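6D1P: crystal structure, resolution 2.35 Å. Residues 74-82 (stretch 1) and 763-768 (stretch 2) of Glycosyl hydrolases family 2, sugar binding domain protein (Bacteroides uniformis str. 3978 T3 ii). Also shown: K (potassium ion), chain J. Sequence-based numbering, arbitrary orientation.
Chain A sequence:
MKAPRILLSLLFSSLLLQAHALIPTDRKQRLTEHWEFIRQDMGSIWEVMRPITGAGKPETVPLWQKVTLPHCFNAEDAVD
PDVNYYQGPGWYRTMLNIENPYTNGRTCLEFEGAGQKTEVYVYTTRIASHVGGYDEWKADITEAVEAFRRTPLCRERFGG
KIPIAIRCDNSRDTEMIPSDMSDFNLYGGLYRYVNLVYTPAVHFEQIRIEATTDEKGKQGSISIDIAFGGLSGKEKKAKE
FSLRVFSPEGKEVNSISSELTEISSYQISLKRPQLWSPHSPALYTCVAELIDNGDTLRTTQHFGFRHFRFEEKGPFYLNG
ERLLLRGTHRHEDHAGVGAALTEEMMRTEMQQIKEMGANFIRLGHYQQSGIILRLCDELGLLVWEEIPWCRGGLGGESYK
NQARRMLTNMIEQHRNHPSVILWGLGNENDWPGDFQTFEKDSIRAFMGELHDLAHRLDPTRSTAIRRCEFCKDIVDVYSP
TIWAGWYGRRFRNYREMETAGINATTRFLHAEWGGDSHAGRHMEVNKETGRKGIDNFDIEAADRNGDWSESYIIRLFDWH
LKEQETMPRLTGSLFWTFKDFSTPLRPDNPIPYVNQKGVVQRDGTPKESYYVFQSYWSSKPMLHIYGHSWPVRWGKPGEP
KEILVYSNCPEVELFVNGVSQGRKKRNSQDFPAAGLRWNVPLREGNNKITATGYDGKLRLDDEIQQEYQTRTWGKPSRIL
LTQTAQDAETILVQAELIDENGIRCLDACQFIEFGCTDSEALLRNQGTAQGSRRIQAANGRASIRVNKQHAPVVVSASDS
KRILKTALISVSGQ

Stretch 1 74-82: NAEDAVDPD
Stretch 2 (763-768) LRNQGT

How do two segments nearly 700 residues apart in one chain come to touch? Both are irregular, and their nearest CA atoms are Asp80 CA and Asn765 CA, 5.2 Å apart. The contact is small, burying 304 Å² in total, and Asn765 supplies most of the second stretch's share. Its backbone is left-handed (phi/psi 50/43), and its CB points toward stretch 1, with chi1 at -55° (m) and chi2 at -37°.

What happens at the start of stretch 1? Asn74 (chi1 m) makes no contact across the gap; its ND2 instead donates to Asp77 OD1 at 3.0 Å. Ala75 (-48/-36) meets stretch 2 through solvent: its carbonyl O is 4.4 Å from Asn765 O, and water 1 sits between them, its O 2.7 Å from Ala75 O and 2.8 Å from Asn765 O. Two carbonyl oxygens cannot bond each other directly, and a water can donate to either. Next, Glu76 (-118/-38) leaves its backbone sideways, with chi1 at -91°, between wells, and chi2 and chi3 near 180°. This extended chain lets OE2 accept a weak hydrogen bond from Asn765 ND2, 3.3 Å long with an angle of 160° at the hydrogen.

How is the turn that carries these groups held? Weak backbone bonds run from Ala78 N to Asn74 O (3.4 Å), Val79 N to Glu76 O (3.4 Å) and Asp80 N to Glu76 O (3.3 Å). Asp77 points CB away (chi1 p), while its carbonyl turns to the potassium ion. The ion is bound by Asp77 O at 2.8 Å, Ala78 O at 2.9 Å and Asp80 O at 2.8 Å, with water 2 at 2.9 Å and one ligand elsewhere in the structure.

How does Val79 pack against the second stretch? Val79 (-112/3, chi1 m) points toward stretch 2, and its methyl CG2 lies against backbone, 3.3 Å from Asn765 O, 3.9 Å from Gln766 C and 3.7 Å from Gly767 N; Val79 CG2 to Asn765 CB, at 4.2 Å, is the carbon-to-carbon side-chain contact. Gly767 adopts 79/25, where a CB would jam against the preceding carbonyl and lie a tight 3.4 Å from Val79 CG1. Beside it, Gln766 is steadied by its own bond, NE2 to Arg764 O at 2.9 Å, with chi1, chi2 and chi3 all near -60°.

What closes the contact? Asp80 (-57/119, chi1 t) places CA 3.4 Å from Asn765 OD1, and Pro81 CD lies 3.8 Å from that same oxygen; both are van der Waals contacts. Asp80 OD1 instead accepts from Asp82 N at 2.9 Å, bracing the chain as it leaves.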

# COMPACT_ATOMS: atom_id res chain seq x y z
N ASN A 74 8.87 -2.47 -5.65
CA ASN A 74 9.03 -3.40 -4.54
C ASN A 74 10.46 -3.38 -4.01
O ASN A 74 10.92 -4.37 -3.41
CB ASN A 74 8.61 -4.80 -4.96
CG ASN A 74 7.29 -4.80 -5.73
OD1 ASN A 74 7.29 -4.95 -6.95
ND2 ASN A 74 6.16 -4.64 -5.02
N ALA A 75 11.16 -2.25 -4.23
CA ALA A 75 12.52 -2.07 -3.75
C ALA A 75 12.68 -2.46 -2.29
O ALA A 75 13.71 -3.00 -1.89
CB ALA A 75 12.95 -0.61 -3.96
N GLU A 76 11.66 -2.21 -1.48
CA GLU A 76 11.75 -2.62 -0.08
C GLU A 76 10.70 -3.64 0.33
O GLU A 76 11.00 -4.52 1.14
CB GLU A 76 11.64 -1.40 0.85
CG GLU A 76 12.99 -0.78 1.19
CD GLU A 76 12.93 0.12 2.44
OE1 GLU A 76 14.00 0.67 2.82
OE2 GLU A 76 11.82 0.27 3.03
N ASP A 77 9.46 -3.54 -0.18
CA ASP A 77 8.42 -4.36 0.41
C ASP A 77 8.47 -5.81 -0.06
O ASP A 77 7.77 -6.65 0.53
CB ASP A 77 7.02 -3.72 0.16
CG ASP A 77 6.48 -3.89 -1.27
OD1 ASP A 77 7.17 -4.38 -2.18
OD2 ASP A 77 5.31 -3.51 -1.50
N ALA A 78 9.31 -6.16 -1.05
CA ALA A 78 9.44 -7.57 -1.41
C ALA A 78 9.88 -8.39 -0.20
O ALA A 78 9.38 -9.49 0.00
CB ALA A 78 10.42 -7.76 -2.57
N VAL A 79 10.79 -7.85 0.61
CA VAL A 79 11.33 -8.59 1.75
C VAL A 79 10.89 -8.01 3.08
O VAL A 79 11.32 -8.52 4.13
CB VAL A 79 12.87 -8.69 1.68
CG1 VAL A 79 13.33 -9.47 0.42
CG2 VAL A 79 13.51 -7.31 1.74
N ASP A 80 10.06 -6.98 3.10
CA ASP A 80 9.46 -6.53 4.35
C ASP A 80 8.71 -7.70 4.97
O ASP A 80 7.76 -8.21 4.36
CB ASP A 80 8.50 -5.38 4.09
CG ASP A 80 7.94 -4.77 5.37
OD1 ASP A 80 7.54 -5.50 6.32
OD2 ASP A 80 7.90 -3.53 5.41
N PRO A 81 9.07 -8.14 6.18
CA PRO A 81 8.46 -9.37 6.72
C PRO A 81 6.98 -9.24 7.07
O PRO A 81 6.34 -10.26 7.34
CB PRO A 81 9.30 -9.64 7.98
CG PRO A 81 9.71 -8.26 8.41
CD PRO A 81 9.97 -7.50 7.14
N ASP A 82 6.42 -8.03 7.09
CA ASP A 82 5.07 -7.86 7.62
C ASP A 82 4.02 -7.50 6.57
O ASP A 82 2.86 -7.32 6.94
CB ASP A 82 5.07 -6.80 8.75
CG ASP A 82 5.93 -7.22 9.95
OD1 ASP A 82 6.86 -6.48 10.34
OD2 ASP A 82 5.68 -8.32 10.49
N LEU A 763 19.04 -0.13 9.17
CA LEU A 763 19.14 -0.59 7.79
C LEU A 763 18.31 -1.86 7.69
O LEU A 763 18.76 -2.94 8.10
CB LEU A 763 20.58 -0.85 7.38
CG LEU A 763 20.68 -1.65 6.07
CD1 LEU A 763 20.54 -0.74 4.83
CD2 LEU A 763 21.92 -2.60 5.96
N ARG A 764 17.10 -1.77 7.17
CA ARG A 764 16.28 -2.96 7.11
C ARG A 764 15.73 -3.15 5.71
O ARG A 764 16.05 -2.41 4.77
CB ARG A 764 15.15 -2.89 8.16
CG ARG A 764 14.24 -1.69 8.09
CD ARG A 764 13.48 -1.59 9.42
NE ARG A 764 12.77 -0.33 9.59
CZ ARG A 764 11.45 -0.22 9.67
NH1 ARG A 764 10.68 -1.30 9.61
NH2 ARG A 764 10.88 0.98 9.83
N ASN A 765 14.90 -4.19 5.59
CA ASN A 765 14.28 -4.63 4.33
C ASN A 765 15.31 -4.80 3.21
O ASN A 765 15.07 -4.41 2.06
CB ASN A 765 13.16 -3.68 3.91
CG ASN A 765 12.12 -3.51 4.99
OD1 ASN A 765 11.79 -4.44 5.73
ND2 ASN A 765 11.63 -2.30 5.12
N GLN A 766 16.46 -5.39 3.53
CA GLN A 766 17.44 -5.68 2.49
C GLN A 766 17.42 -7.12 2.01
O GLN A 766 17.84 -7.40 0.88
CB GLN A 766 18.85 -5.34 2.98
CG GLN A 766 19.02 -3.88 3.43
CD GLN A 766 18.79 -2.91 2.30
OE1 GLN A 766 19.53 -2.90 1.31
NE2 GLN A 766 17.74 -2.09 2.42
N GLY A 767 16.94 -8.05 2.83
CA GLY A 767 17.04 -9.47 2.51
C GLY A 767 18.41 -10.06 2.77
O GLY A 767 18.78 -11.05 2.14
N THR A 768 19.17 -9.47 3.68
CA THR A 768 20.55 -9.86 3.98
C THR A 768 20.67 -10.22 5.46
O THR A 768 19.74 -10.03 6.25
CB THR A 768 21.51 -8.72 3.63
OG1 THR A 768 21.09 -7.54 4.33
CG2 THR A 768 21.49 -8.46 2.14
K K J . 7.05 -9.09 1.75
O HOH W 1 15.40 -4.77 -0.66
O HOH W 2 5.42 -10.35 -0.23